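Local coordinates for alginate lyase AlgAT5 (Defluviitalea, PDB 5ZQI), which probably cleaves alginate by beta-elimination, acting as a polysaccharide lyase of family 7 with a beta-sandwich fold, at residues I216-Y219 and K225-Y228; V173-L178 and F184-G189; L62-W67 and P82-Y87; Y92-D97 and A101-A106. One frame throughout, in Å; residues are numbered along the deposited sequence.

Overall arrangement
The four contacts form two groups at opposite ends of a beta-sandwich. Contacts 1 and 2 are hairpins from its two different sheets, with centres about 11 Å apart. They pack face to face, with V218 CG2 3.7 Å from I174 CD1. Contacts 3 and 4 have centres about 14 Å apart and share the ring of F93, whose CD2 lies 3.7 Å from Y87 CD2. Contacts 1 and 4 hold the two outermost strands of one sheet, so their centres are about 28 Å apart. Contact 2 carries the bound sulfate, at R177. It also touches Q165, in the Gln-Ile-His sequence characteristic of this lyase family, which suggests closeness to the substrate cleft.

Contact 1: I216-Y219 and K225-Y228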
loop_
_atom_site.group_PDB
_atom_site.type_symbol
_atom_site.label_atom_id
_atom_site.label_comp_id
_atom_site.label_asym_id
_atom_site.label_seq_id
_atom_site.Cartn_x
_atom_site.Cartn_y
_atom_site.Cartn_z
ATOM N N ILE A 216 -5.038 17.016 1.659
ATOM C CA ILE A 216 -4.820 15.760 0.958
ATOM C C ILE A 216 -6.026 15.498 0.058
ATOM O O ILE A 216 -7.175 15.536 0.513
ATOM C CB ILE A 216 -4.601 14.594 1.942
ATOM C CG1 ILE A 216 -3.375 14.831 2.822
ATOM C CG2 ILE A 216 -4.466 13.279 1.127
ATOM C CD1 ILE A 216 -3.278 13.880 4.009
ATOM N N LYS A 217 -5.767 15.313 -1.231
ATOM C CA LYS A 217 -6.794 14.962 -2.203
ATOM C C LYS A 217 -6.636 13.505 -2.623
ATOM O O LYS A 217 -5.515 13.024 -2.824
ATOM C CB LYS A 217 -6.707 15.874 -3.432
ATOM C CG LYS A 217 -7.128 17.287 -3.152
ATOM C CD LYS A 217 -6.970 18.192 -4.367
ATOM C CE LYS A 217 -7.508 19.596 -4.058
ATOM N NZ LYS A 217 -7.158 20.579 -5.122
ATOM N N VAL A 218 -7.765 12.796 -2.763
ATOM C CA VAL A 218 -7.774 11.420 -3.264
ATOM C C VAL A 218 -8.734 11.333 -4.440
ATOM O O VAL A 218 -9.891 11.753 -4.326
ATOM C CB VAL A 218 -8.177 10.413 -2.172
ATOM C CG1 VAL A 218 -8.037 8.974 -2.676
ATOM C CG2 VAL A 218 -7.296 10.585 -0.920
ATOM N N TYR A 219 -8.262 10.742 -5.531
ATOM C CA TYR A 219 -9.000 10.498 -6.753
ATOM C C TYR A 219 -9.140 8.995 -6.976
ATOM O O TYR A 219 -8.235 8.211 -6.644
ATOM C CB TYR A 219 -8.293 11.114 -7.969
ATOM C CG TYR A 219 -8.003 12.597 -7.925
ATOM C CD1 TYR A 219 -6.986 13.102 -7.116
ATOM C CD2 TYR A 219 -8.751 13.498 -8.672
ATOM C CE1 TYR A 219 -6.713 14.456 -7.068
ATOM C CE2 TYR A 219 -8.475 14.849 -8.626
ATOM C CZ TYR A 219 -7.457 15.316 -7.833
ATOM O OH TYR A 219 -7.225 16.681 -7.817
ATOM N N LYS A 225 -12.605 12.365 -5.011
ATOM C CA LYS A 225 -13.522 11.800 -4.024
ATOM C C LYS A 225 -13.369 12.368 -2.620
ATOM O O LYS A 225 -14.313 12.266 -1.829
ATOM C CB LYS A 225 -13.342 10.283 -3.945
ATOM C CG LYS A 225 -13.606 9.566 -5.238
ATOM C CD LYS A 225 -15.087 9.503 -5.506
ATOM C CE LYS A 225 -15.387 8.516 -6.620
ATOM N NZ LYS A 225 -16.853 8.552 -6.920
ATOM N N LEU A 226 -12.244 13.012 -2.312
ATOM C CA LEU A 226 -11.974 13.544 -0.980
ATOM C C LEU A 226 -10.985 14.690 -1.086
ATOM O O LEU A 226 -9.979 14.582 -1.797
ATOM C CB LEU A 226 -11.383 12.473 -0.053
ATOM C CG LEU A 226 -10.870 12.952 1.321
ATOM C CD1 LEU A 226 -11.976 13.441 2.228
ATOM C CD2 LEU A 226 -10.124 11.765 1.928
ATOM N N THR A 227 -11.284 15.781 -0.386
ATOM C CA THR A 227 -10.339 16.846 -0.062
ATOM C C THR A 227 -10.334 17.010 1.456
ATOM O O THR A 227 -11.372 17.315 2.052
ATOM C CB THR A 227 -10.731 18.141 -0.755
ATOM O OG1 THR A 227 -10.873 17.916 -2.163
ATOM C CG2 THR A 227 -9.642 19.203 -0.571
ATOM N N TYR A 228 -9.176 16.774 2.075
ATOM C CA TYR A 228 -9.070 16.584 3.525
ATOM C C TYR A 228 -8.000 17.484 4.109
ATOM O O TYR A 228 -6.832 17.367 3.748
ATOM C CB TYR A 228 -8.775 15.103 3.794
ATOM C CG TYR A 228 -8.503 14.657 5.198
ATOM C CD1 TYR A 228 -9.406 14.879 6.213
ATOM C CD2 TYR A 228 -7.331 13.971 5.493
ATOM C CE1 TYR A 228 -9.131 14.436 7.503
ATOM C CE2 TYR A 228 -7.062 13.524 6.767
ATOM C CZ TYR A 228 -7.969 13.765 7.768
ATOM O OH TYR A 228 -7.684 13.307 9.039
#
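I216 and Y228 face each other across two antiparallel strands and exchange a pair of backbone hydrogen bonds. I216 N donates to Y228 O at 2.8 Å, and Y228 N donates back to I216 O. Their side chains leave on the same face of the sheet. There the CD1 methyl of I216 approaches the Y228 ring obliquely, 4.3 Å from its CD2.

V218 and L226 form the next pair on this face. V218 has CG1 anti to the backbone N (chi1 -174°), which places CG2 beside that N. This methyl meets L226 CD2 at 4.2 Å. In the backbone, V218 N donates to L226 O at 3.0 Å. V218 O takes two N-H groups: a fairly straight bond from K225 N at 2.9 Å and a weak, bent one from L226 N at 3.3 Å. One residue thus faces two, and the strand bulges.

The other face is more polar and more open. K217 and T227 lie side by side, and K217 CG comes within 3.9 Å of T227 OG1. The apolar face instead turns inward: I216, V218 and Y228 touch I174 of strand 172-179, while L226 and Y228 touch L192. The arrangement is an antiparallel beta hairpin with a classic bulge at K225 and L226, at the edge of one sheet of the beta-sandwich.

Contact 2: V173-L178 and F184-G189; sequences VIMIRL and FVEGDG. With SO4 (sulfate ion), chain B.
R177 and E186 bury the most surface here, on the face of the hairpin that also carries M175 and F184. The tightly fitted part is the backbone between the strands together with the R177, F184 and E186 side chains. M175 and E186 exchange two N-H...O bonds, and R177 and F184 exchange two more. The straightest runs from E186 N to M175 O, 2.9 Å long with an angle of 174° at the hydrogen. R177 CB sits above the F184 ring face, 4.2 Å from the ring centroid, and R177 CD lies 3.6 Å from F184 CZ. R177 is extended from CG to NE, with CG anti to N (chi1 -171°), and this carries the guanidinium past the ring.

R177 NH1 makes a salt bridge to E186 OE1 at 3.1 Å, though as a hydrogen bond it is weak. E186 OE2 lies over the guanidinium face, the two planes 40° apart. Near the guanidinium plane, R177 NH2 gives a nearly straight bond to sulfate O4 at 2.7 Å. E179 and H160 are further partners of the guanidinium, and Y118 and K158 also hold the sulfate, which probably comes from the crystallisation liquor. A leucine in place of R177 would probably leave E186 and E179 without their positive partner and the sulfate without one donor.

The loose side is the chain's departure at D188 and G189, which are exposed and make no contact with 173-178.

On the other face, I174 CB meets V185 CG1 at 4.0 Å. That side rests on I216 and V218 of strand 215-220. Strand 160-167 flanks 172-179, and strand 190-194 flanks 182-187.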
loop_
_atom_site.group_PDB
_atom_site.type_symbol
_atom_site.label_atom_id
_atom_site.label_comp_id
_atom_site.label_asym_id
_atom_site.label_seq_id
_atom_site.Cartn_x
_atom_site.Cartn_y
_atom_site.Cartn_z
ATOM N N VAL A 173 -1.739 8.338 8.235
ATOM C CA VAL A 173 -2.391 9.623 8.017
ATOM C C VAL A 173 -3.669 9.372 7.223
ATOM O O VAL A 173 -4.767 9.717 7.674
ATOM C CB VAL A 173 -1.432 10.590 7.312
ATOM C CG1 VAL A 173 -2.150 11.924 7.024
ATOM C CG2 VAL A 173 -0.189 10.894 8.164
ATOM N N ILE A 174 -3.552 8.728 6.069
ATOM C CA ILE A 174 -4.713 8.134 5.413
ATOM C C ILE A 174 -4.345 6.748 4.896
ATOM O O ILE A 174 -3.181 6.439 4.636
ATOM C CB ILE A 174 -5.287 8.990 4.257
ATOM C CG1 ILE A 174 -4.279 9.148 3.130
ATOM C CG2 ILE A 174 -5.805 10.324 4.751
ATOM C CD1 ILE A 174 -4.940 9.481 1.776
ATOM N N MET A 175 -5.375 5.908 4.734
ATOM C CA MET A 175 -5.229 4.594 4.141
ATOM C C MET A 175 -6.345 4.338 3.131
ATOM O O MET A 175 -7.499 4.736 3.339
ATOM C CB MET A 175 -5.242 3.463 5.191
ATOM C CG MET A 175 -4.193 3.630 6.289
ATOM S SD MET A 175 -3.868 2.164 7.265
ATOM C CE MET A 175 -5.496 1.934 7.957
ATOM N N ILE A 176 -5.983 3.680 2.034
ATOM C CA ILE A 176 -6.932 3.186 1.046
ATOM C C ILE A 176 -7.356 1.793 1.489
ATOM O O ILE A 176 -6.552 0.864 1.476
ATOM C CB ILE A 176 -6.316 3.180 -0.356
ATOM C CG1 ILE A 176 -5.671 4.538 -0.678
ATOM C CG2 ILE A 176 -7.385 2.804 -1.413
ATOM C CD1 ILE A 176 -6.592 5.755 -0.607
ATOM N N ARG A 177 -8.629 1.636 1.837
ATOM C CA ARG A 177 -9.102 0.471 2.573
ATOM C C ARG A 177 -10.269 -0.170 1.836
ATOM O O ARG A 177 -11.201 0.519 1.404
ATOM C CB ARG A 177 -9.520 0.886 3.972
ATOM C CG ARG A 177 -9.826 -0.259 4.917
ATOM C CD ARG A 177 -9.914 0.270 6.375
ATOM N NE ARG A 177 -10.279 -0.825 7.270
ATOM C CZ ARG A 177 -9.586 -1.227 8.326
ATOM N NH1 ARG A 177 -8.526 -0.557 8.723
ATOM N NH2 ARG A 177 -10.012 -2.264 9.011
ATOM N N LEU A 178 -10.239 -1.493 1.737
ATOM C CA LEU A 178 -11.351 -2.283 1.212
ATOM C C LEU A 178 -11.882 -3.165 2.331
ATOM O O LEU A 178 -11.118 -3.913 2.945
ATOM C CB LEU A 178 -10.927 -3.130 0.024
ATOM C CG LEU A 178 -12.089 -3.899 -0.609
ATOM C CD1 LEU A 178 -13.081 -3.033 -1.350
ATOM C CD2 LEU A 178 -11.512 -4.989 -1.541
ATOM N N PHE A 184 -12.849 2.676 0.417
ATOM C CA PHE A 184 -12.978 3.992 1.013
ATOM C C PHE A 184 -11.631 4.463 1.536
ATOM O O PHE A 184 -10.661 3.710 1.591
ATOM C CB PHE A 184 -14.043 3.997 2.133
ATOM C CG PHE A 184 -13.740 3.094 3.293
ATOM C CD1 PHE A 184 -14.130 1.780 3.273
ATOM C CD2 PHE A 184 -13.079 3.577 4.413
ATOM C CE1 PHE A 184 -13.859 0.937 4.340
ATOM C CE2 PHE A 184 -12.794 2.736 5.491
ATOM C CZ PHE A 184 -13.199 1.426 5.454
ATOM N N VAL A 185 -11.565 5.748 1.858
ATOM C CA VAL A 185 -10.396 6.359 2.479
ATOM C C VAL A 185 -10.654 6.417 3.973
ATOM O O VAL A 185 -11.699 6.941 4.410
ATOM C CB VAL A 185 -10.101 7.763 1.918
ATOM C CG1 VAL A 185 -8.805 8.279 2.479
ATOM C CG2 VAL A 185 -10.113 7.755 0.426
ATOM N N GLU A 186 -9.715 5.869 4.753
ATOM C CA GLU A 186 -9.774 5.859 6.212
ATOM C C GLU A 186 -8.719 6.797 6.791
ATOM O O GLU A 186 -7.606 6.918 6.257
ATOM C CB GLU A 186 -9.549 4.439 6.744
ATOM C CG GLU A 186 -10.022 4.238 8.163
ATOM C CD GLU A 186 -9.681 2.855 8.730
ATOM O OE1 GLU A 186 -8.464 2.554 8.895
ATOM O OE2 GLU A 186 -10.600 2.082 9.011
ATOM N N GLY A 187 -9.091 7.505 7.857
ATOM C CA GLY A 187 -8.172 8.298 8.634
ATOM C C GLY A 187 -8.546 8.221 10.097
ATOM O O GLY A 187 -9.724 8.326 10.436
ATOM N N ASP A 188 -7.552 8.032 10.961
ATOM C CA ASP A 188 -7.773 7.914 12.409
ATOM C C ASP A 188 -8.808 6.830 12.704
ATOM O O ASP A 188 -9.634 6.949 13.615
ATOM C CB ASP A 188 -8.198 9.253 13.022
ATOM C CG ASP A 188 -7.109 10.300 12.922
ATOM O OD1 ASP A 188 -5.919 9.922 12.968
ATOM O OD2 ASP A 188 -7.439 11.496 12.789
ATOM N N GLY A 189 -8.767 5.767 11.908
ATOM C CA GLY A 189 -9.639 4.628 12.114
ATOM C C GLY A 189 -11.093 4.844 11.778
ATOM O O GLY A 189 -11.923 4.009 12.145
HETATM S S SO4 B . -9.190 -2.380 12.827
HETATM O O1 SO4 B . -10.522 -2.692 13.346
HETATM O O2 SO4 B . -9.007 -0.932 12.747
HETATM O O3 SO4 B . -8.173 -2.964 13.697
HETATM O O4 SO4 B . -9.038 -2.920 11.478
#

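Contact 3: L62-W67 and P82-Y87; sequences LDLTNW and PELDSY
Two loops meet through L64 and L84: the turn leading into strand 67-70, and a short coil with helical backbone angles after strand 78-79. The two leucine side chains cross at about a right angle. The CD1 methyl of L64 reaches L84 CG at 4.1 Å. L84 has CG anti to the backbone N (chi1 -179°), and its CD2 branch extends to the other loop's backbone. This methyl lies 3.5 Å from W67 O. L84 CD2 is also 4.2 Å from L64 CB. No hydrogen bond joins the two segments; L84 offers a methyl to a carbonyl oxygen as well as to L64.

The first loop is shaped by an Asx turn. D63 OD1 accepts from T65 N at 3.1 Å, on the anti side and 35° out of the carboxylate plane. The same oxygen accepts from T65 OG1 at 2.7 Å through its syn lone pair. Two bonds from one residue therefore grip this oxygen and limit how the carboxylate can turn. W67 N bonds to L64 O, which closes the turn around T65 and N66. D63 O lies in the plane of the W67 indole, at its edge.

The second loop has bonds of its own, from D85 N to P82 O, S86 N to E83 O and Y87 N to L84 O. These three bonds, each spanning three residues, coil the chain, and L84 points toward the other loop. Q81 NE2 links the loops from outside by bonding to L64 O. L64 and L84 both press on F93, and L64 and W67 also touch L123 of strand 120-127.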
loop_
_atom_site.group_PDB
_atom_site.type_symbol
_atom_site.label_atom_id
_atom_site.label_comp_id
_atom_site.label_asym_id
_atom_site.label_seq_id
_atom_site.Cartn_x
_atom_site.Cartn_y
_atom_site.Cartn_z
ATOM N N LEU A 62 7.718 -2.613 -12.003
ATOM C CA LEU A 62 7.603 -1.370 -11.257
ATOM C C LEU A 62 8.996 -0.803 -11.032
ATOM O O LEU A 62 9.970 -1.553 -10.927
ATOM C CB LEU A 62 6.922 -1.602 -9.905
ATOM C CG LEU A 62 5.555 -2.273 -9.951
ATOM C CD1 LEU A 62 5.116 -2.471 -8.463
ATOM C CD2 LEU A 62 4.539 -1.547 -10.745
ATOM N N ASP A 63 9.088 0.530 -10.993
ATOM C CA ASP A 63 10.348 1.213 -10.683
ATOM C C ASP A 63 10.527 1.139 -9.177
ATOM O O ASP A 63 9.895 1.906 -8.441
ATOM C CB ASP A 63 10.323 2.660 -11.153
ATOM C CG ASP A 63 11.603 3.394 -10.855
ATOM O OD1 ASP A 63 12.510 2.793 -10.248
ATOM O OD2 ASP A 63 11.689 4.597 -11.216
ATOM N N LEU A 64 11.382 0.228 -8.708
ATOM C CA LEU A 64 11.548 0.002 -7.279
ATOM C C LEU A 64 12.716 0.764 -6.677
ATOM O O LEU A 64 13.033 0.575 -5.491
ATOM C CB LEU A 64 11.668 -1.489 -6.992
ATOM C CG LEU A 64 10.442 -2.334 -7.339
ATOM C CD1 LEU A 64 10.784 -3.840 -7.053
ATOM C CD2 LEU A 64 9.201 -1.904 -6.602
ATOM N N THR A 65 13.341 1.647 -7.451
ATOM C CA THR A 65 14.528 2.365 -7.022
ATOM C C THR A 65 14.374 2.985 -5.641
ATOM O O THR A 65 15.262 2.855 -4.792
ATOM C CB THR A 65 14.852 3.443 -8.050
ATOM O OG1 THR A 65 15.015 2.851 -9.350
ATOM C CG2 THR A 65 16.123 4.217 -7.669
ATOM N N ASN A 66 13.297 3.726 -5.419
ATOM C CA ASN A 66 13.107 4.505 -4.203
ATOM C C ASN A 66 12.019 3.880 -3.342
ATOM O O ASN A 66 11.131 4.564 -2.831
ATOM C CB ASN A 66 12.785 5.959 -4.542
ATOM C CG ASN A 66 14.016 6.771 -4.786
ATOM O OD1 ASN A 66 15.099 6.452 -4.278
ATOM N ND2 ASN A 66 13.877 7.817 -5.585
ATOM N N TRP A 67 12.137 2.571 -3.135
ATOM C CA TRP A 67 11.274 1.862 -2.218
ATOM C C TRP A 67 12.105 0.852 -1.439
ATOM O O TRP A 67 13.165 0.429 -1.876
ATOM C CB TRP A 67 10.168 1.115 -2.954
ATOM C CG TRP A 67 9.140 1.919 -3.738
ATOM C CD1 TRP A 67 9.125 2.152 -5.077
ATOM C CD2 TRP A 67 7.982 2.566 -3.204
ATOM N NE1 TRP A 67 8.016 2.891 -5.412
ATOM C CE2 TRP A 67 7.290 3.149 -4.279
ATOM C CE3 TRP A 67 7.447 2.678 -1.919
ATOM C CZ2 TRP A 67 6.132 3.866 -4.104
ATOM C CZ3 TRP A 67 6.284 3.394 -1.741
ATOM C CH2 TRP A 67 5.620 3.959 -2.830
ATOM N N PRO A 82 20.431 -2.322 -2.566
ATOM C CA PRO A 82 20.265 -2.838 -3.930
ATOM C C PRO A 82 19.709 -4.252 -4.060
ATOM O O PRO A 82 19.379 -4.669 -5.178
ATOM C CB PRO A 82 21.697 -2.803 -4.493
ATOM C CG PRO A 82 22.568 -3.025 -3.267
ATOM C CD PRO A 82 21.840 -2.311 -2.138
ATOM N N GLU A 83 19.595 -4.984 -2.947
ATOM C CA GLU A 83 19.075 -6.342 -3.027
ATOM C C GLU A 83 17.665 -6.387 -3.608
ATOM O O GLU A 83 17.330 -7.328 -4.326
ATOM C CB GLU A 83 19.100 -6.983 -1.647
ATOM C CG GLU A 83 20.479 -7.247 -1.115
ATOM C CD GLU A 83 21.155 -6.020 -0.441
ATOM O OE1 GLU A 83 20.453 -4.993 -0.206
ATOM O OE2 GLU A 83 22.365 -6.116 -0.136
ATOM N N LEU A 84 16.843 -5.370 -3.364
ATOM C CA LEU A 84 15.471 -5.407 -3.856
ATOM C C LEU A 84 15.413 -5.473 -5.377
ATOM O O LEU A 84 14.477 -6.062 -5.930
ATOM C CB LEU A 84 14.696 -4.193 -3.323
ATOM C CG LEU A 84 13.234 -4.065 -3.711
ATOM C CD1 LEU A 84 12.410 -5.240 -3.243
ATOM C CD2 LEU A 84 12.611 -2.770 -3.142
ATOM N N ASP A 85 16.402 -4.911 -6.072
ATOM C CA ASP A 85 16.393 -4.949 -7.529
ATOM C C ASP A 85 16.356 -6.373 -8.080
ATOM O O ASP A 85 15.862 -6.590 -9.189
ATOM C CB ASP A 85 17.631 -4.225 -8.071
ATOM C CG ASP A 85 17.641 -4.128 -9.594
ATOM O OD1 ASP A 85 16.704 -3.515 -10.138
ATOM O OD2 ASP A 85 18.558 -4.682 -10.247
ATOM N N SER A 86 16.903 -7.347 -7.363
ATOM C CA SER A 86 16.934 -8.720 -7.854
ATOM C C SER A 86 16.075 -9.669 -7.020
ATOM O O SER A 86 16.193 -10.894 -7.171
ATOM C CB SER A 86 18.384 -9.231 -7.913
ATOM O OG SER A 86 18.957 -9.254 -6.620
ATOM N N TYR A 87 15.211 -9.140 -6.169
ATOM C CA TYR A 87 14.468 -9.949 -5.205
ATOM C C TYR A 87 13.089 -10.360 -5.728
ATOM O O TYR A 87 12.356 -9.556 -6.329
ATOM C CB TYR A 87 14.295 -9.185 -3.886
ATOM C CG TYR A 87 13.567 -9.999 -2.834
ATOM C CD1 TYR A 87 14.236 -10.954 -2.070
ATOM C CD2 TYR A 87 12.194 -9.847 -2.647
ATOM C CE1 TYR A 87 13.539 -11.699 -1.124
ATOM C CE2 TYR A 87 11.496 -10.603 -1.698
ATOM C CZ TYR A 87 12.171 -11.548 -0.984
ATOM O OH TYR A 87 11.474 -12.343 -0.084
#

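Contact 4: Y92-D97 and A101-A106; sequences YFHVND and AVVFKA
The ring of H94 has V103 CB over one face, 4.0 Å from the ring centroid and displaced toward the rim. H94 CG sits between the backbone N and the carbonyl carbon (chi1 68°), which folds the imidazole over its neighbour across the strands. On the opposite face of the sheet, F93 and F104 form an offset edge-to-face pair. The edge of F93 points at the F104 face, with centroids 5.4 Å apart and planes at 65°. The Y92 ring meets K105 O obliquely, its CD1 3.3 Å away.

Backbone bonds join the strands between these two faces. V103 N donates to H94 O at 2.8 Å, H94 N donates to V103 O, and K105 N donates to Y92 O. At the hairpin end, N96 N donates to A101 O at 2.9 Å. The N96 side chain turns back, and its OD1 accepts from A101 N at 3.2 Å, with the donor well above the amide plane. OD1 also accepts from D100 N, while ND2 bonds to E260 on strand 256-269. A leucine in place of N96 would probably leave A101 N, D100 N and E260 without these partners and the tight turn less firmly held.

K105 NZ pairs with E91, but buried K105 O has no hydrogen-bond partner. Rings thus pack on both faces, in the H94-V103 CH-pi contact and F93-F104, while N96 side-chain hydrogen bonds hold the turn.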
loop_
_atom_site.group_PDB
_atom_site.type_symbol
_atom_site.label_atom_id
_atom_site.label_comp_id
_atom_site.label_asym_id
_atom_site.label_seq_id
_atom_site.Cartn_x
_atom_site.Cartn_y
_atom_site.Cartn_z
ATOM N N TYR A 92 4.844 -14.434 -1.996
ATOM C CA TYR A 92 4.435 -13.151 -1.433
ATOM C C TYR A 92 4.716 -11.932 -2.288
ATOM O O TYR A 92 4.020 -10.920 -2.096
ATOM C CB TYR A 92 5.093 -12.948 -0.039
ATOM C CG TYR A 92 4.743 -14.057 0.929
ATOM C CD1 TYR A 92 3.426 -14.312 1.274
ATOM C CD2 TYR A 92 5.718 -14.872 1.458
ATOM C CE1 TYR A 92 3.105 -15.325 2.143
ATOM C CE2 TYR A 92 5.406 -15.918 2.289
ATOM C CZ TYR A 92 4.116 -16.142 2.628
ATOM O OH TYR A 92 3.840 -17.172 3.493
ATOM N N PHE A 93 5.661 -12.001 -3.235
ATOM C CA PHE A 93 6.120 -10.791 -3.951
ATOM C C PHE A 93 6.741 -11.198 -5.286
ATOM O O PHE A 93 7.920 -11.536 -5.355
ATOM C CB PHE A 93 7.103 -10.013 -3.090
ATOM C CG PHE A 93 7.685 -8.764 -3.734
ATOM C CD1 PHE A 93 6.924 -7.619 -3.855
ATOM C CD2 PHE A 93 9.002 -8.737 -4.184
ATOM C CE1 PHE A 93 7.475 -6.477 -4.398
ATOM C CE2 PHE A 93 9.548 -7.612 -4.733
ATOM C CZ PHE A 93 8.776 -6.453 -4.831
ATOM N N HIS A 94 5.926 -11.214 -6.301
ATOM C CA HIS A 94 6.330 -11.754 -7.589
ATOM C C HIS A 94 5.494 -11.266 -8.729
ATOM O O HIS A 94 4.499 -10.766 -8.545
ATOM C CB HIS A 94 6.261 -13.312 -7.498
ATOM C CG HIS A 94 4.913 -13.868 -7.366
ATOM N ND1 HIS A 94 4.314 -14.056 -6.168
ATOM C CD2 HIS A 94 4.003 -14.203 -8.281
ATOM C CE1 HIS A 94 3.100 -14.514 -6.358
ATOM N NE2 HIS A 94 2.886 -14.611 -7.629
ATOM N N VAL A 95 6.006 -11.483 -9.941
ATOM C CA VAL A 95 5.247 -11.076 -11.122
ATOM C C VAL A 95 4.138 -12.088 -11.399
ATOM O O VAL A 95 4.331 -13.310 -11.276
ATOM C CB VAL A 95 6.174 -10.916 -12.340
ATOM C CG1 VAL A 95 5.394 -10.508 -13.600
ATOM C CG2 VAL A 95 7.270 -9.886 -12.024
ATOM N N ASN A 96 2.973 -11.581 -11.804
ATOM C CA ASN A 96 1.846 -12.452 -12.073
ATOM C C ASN A 96 2.091 -13.290 -13.337
ATOM O O ASN A 96 3.063 -13.104 -14.081
ATOM C CB ASN A 96 0.550 -11.642 -12.189
ATOM C CG ASN A 96 0.541 -10.642 -13.359
ATOM O OD1 ASN A 96 1.457 -10.568 -14.165
ATOM N ND2 ASN A 96 -0.539 -9.895 -13.465
ATOM N N ASP A 97 1.196 -14.254 -13.562
ATOM C CA ASP A 97 1.351 -15.151 -14.708
ATOM C C ASP A 97 1.323 -14.391 -16.035
ATOM O O ASP A 97 2.036 -14.748 -16.982
ATOM C CB ASP A 97 0.248 -16.209 -14.697
ATOM C CG ASP A 97 0.406 -17.204 -13.570
ATOM O OD1 ASP A 97 1.515 -17.296 -13.005
ATOM O OD2 ASP A 97 -0.580 -17.909 -13.256
ATOM N N ALA A 101 1.983 -7.390 -13.874
ATOM C CA ALA A 101 1.728 -6.776 -12.580
ATOM C C ALA A 101 2.502 -7.524 -11.511
ATOM O O ALA A 101 2.910 -8.669 -11.700
ATOM C CB ALA A 101 0.238 -6.767 -12.240
ATOM N N VAL A 102 2.707 -6.853 -10.388
ATOM C CA VAL A 102 3.365 -7.448 -9.225
ATOM C C VAL A 102 2.311 -7.853 -8.207
ATOM O O VAL A 102 1.478 -7.030 -7.800
ATOM C CB VAL A 102 4.367 -6.471 -8.588
ATOM C CG1 VAL A 102 5.038 -7.077 -7.361
ATOM C CG2 VAL A 102 5.437 -6.062 -9.575
ATOM N N VAL A 103 2.367 -9.105 -7.791
ATOM C CA VAL A 103 1.483 -9.693 -6.795
ATOM C C VAL A 103 2.070 -9.473 -5.408
ATOM O O VAL A 103 3.246 -9.789 -5.164
ATOM C CB VAL A 103 1.307 -11.196 -7.062
ATOM C CG1 VAL A 103 0.419 -11.830 -5.960
ATOM C CG2 VAL A 103 0.741 -11.454 -8.425
ATOM N N PHE A 104 1.255 -8.907 -4.507
ATOM C CA PHE A 104 1.597 -8.724 -3.095
ATOM C C PHE A 104 0.607 -9.565 -2.296
ATOM O O PHE A 104 -0.607 -9.362 -2.408
ATOM C CB PHE A 104 1.498 -7.267 -2.650
ATOM C CG PHE A 104 2.434 -6.314 -3.344
ATOM C CD1 PHE A 104 2.151 -5.840 -4.623
ATOM C CD2 PHE A 104 3.569 -5.849 -2.705
ATOM C CE1 PHE A 104 3.019 -4.935 -5.222
ATOM C CE2 PHE A 104 4.415 -4.960 -3.306
ATOM C CZ PHE A 104 4.146 -4.500 -4.560
ATOM N N LYS A 105 1.116 -10.453 -1.444
ATOM C CA LYS A 105 0.288 -11.315 -0.601
ATOM C C LYS A 105 0.758 -11.215 0.838
ATOM O O LYS A 105 1.949 -11.326 1.095
ATOM C CB LYS A 105 0.346 -12.780 -1.078
ATOM C CG LYS A 105 -0.318 -13.761 -0.119
ATOM C CD LYS A 105 -0.320 -15.171 -0.676
ATOM C CE LYS A 105 -0.815 -16.164 0.372
ATOM N NZ LYS A 105 -0.891 -17.565 -0.101
ATOM N N ALA A 106 -0.175 -11.065 1.783
ATOM C CA ALA A 106 0.135 -11.187 3.205
ATOM C C ALA A 106 -0.949 -12.016 3.872
ATOM O O ALA A 106 -2.126 -11.643 3.853
ATOM C CB ALA A 106 0.282 -9.811 3.869
#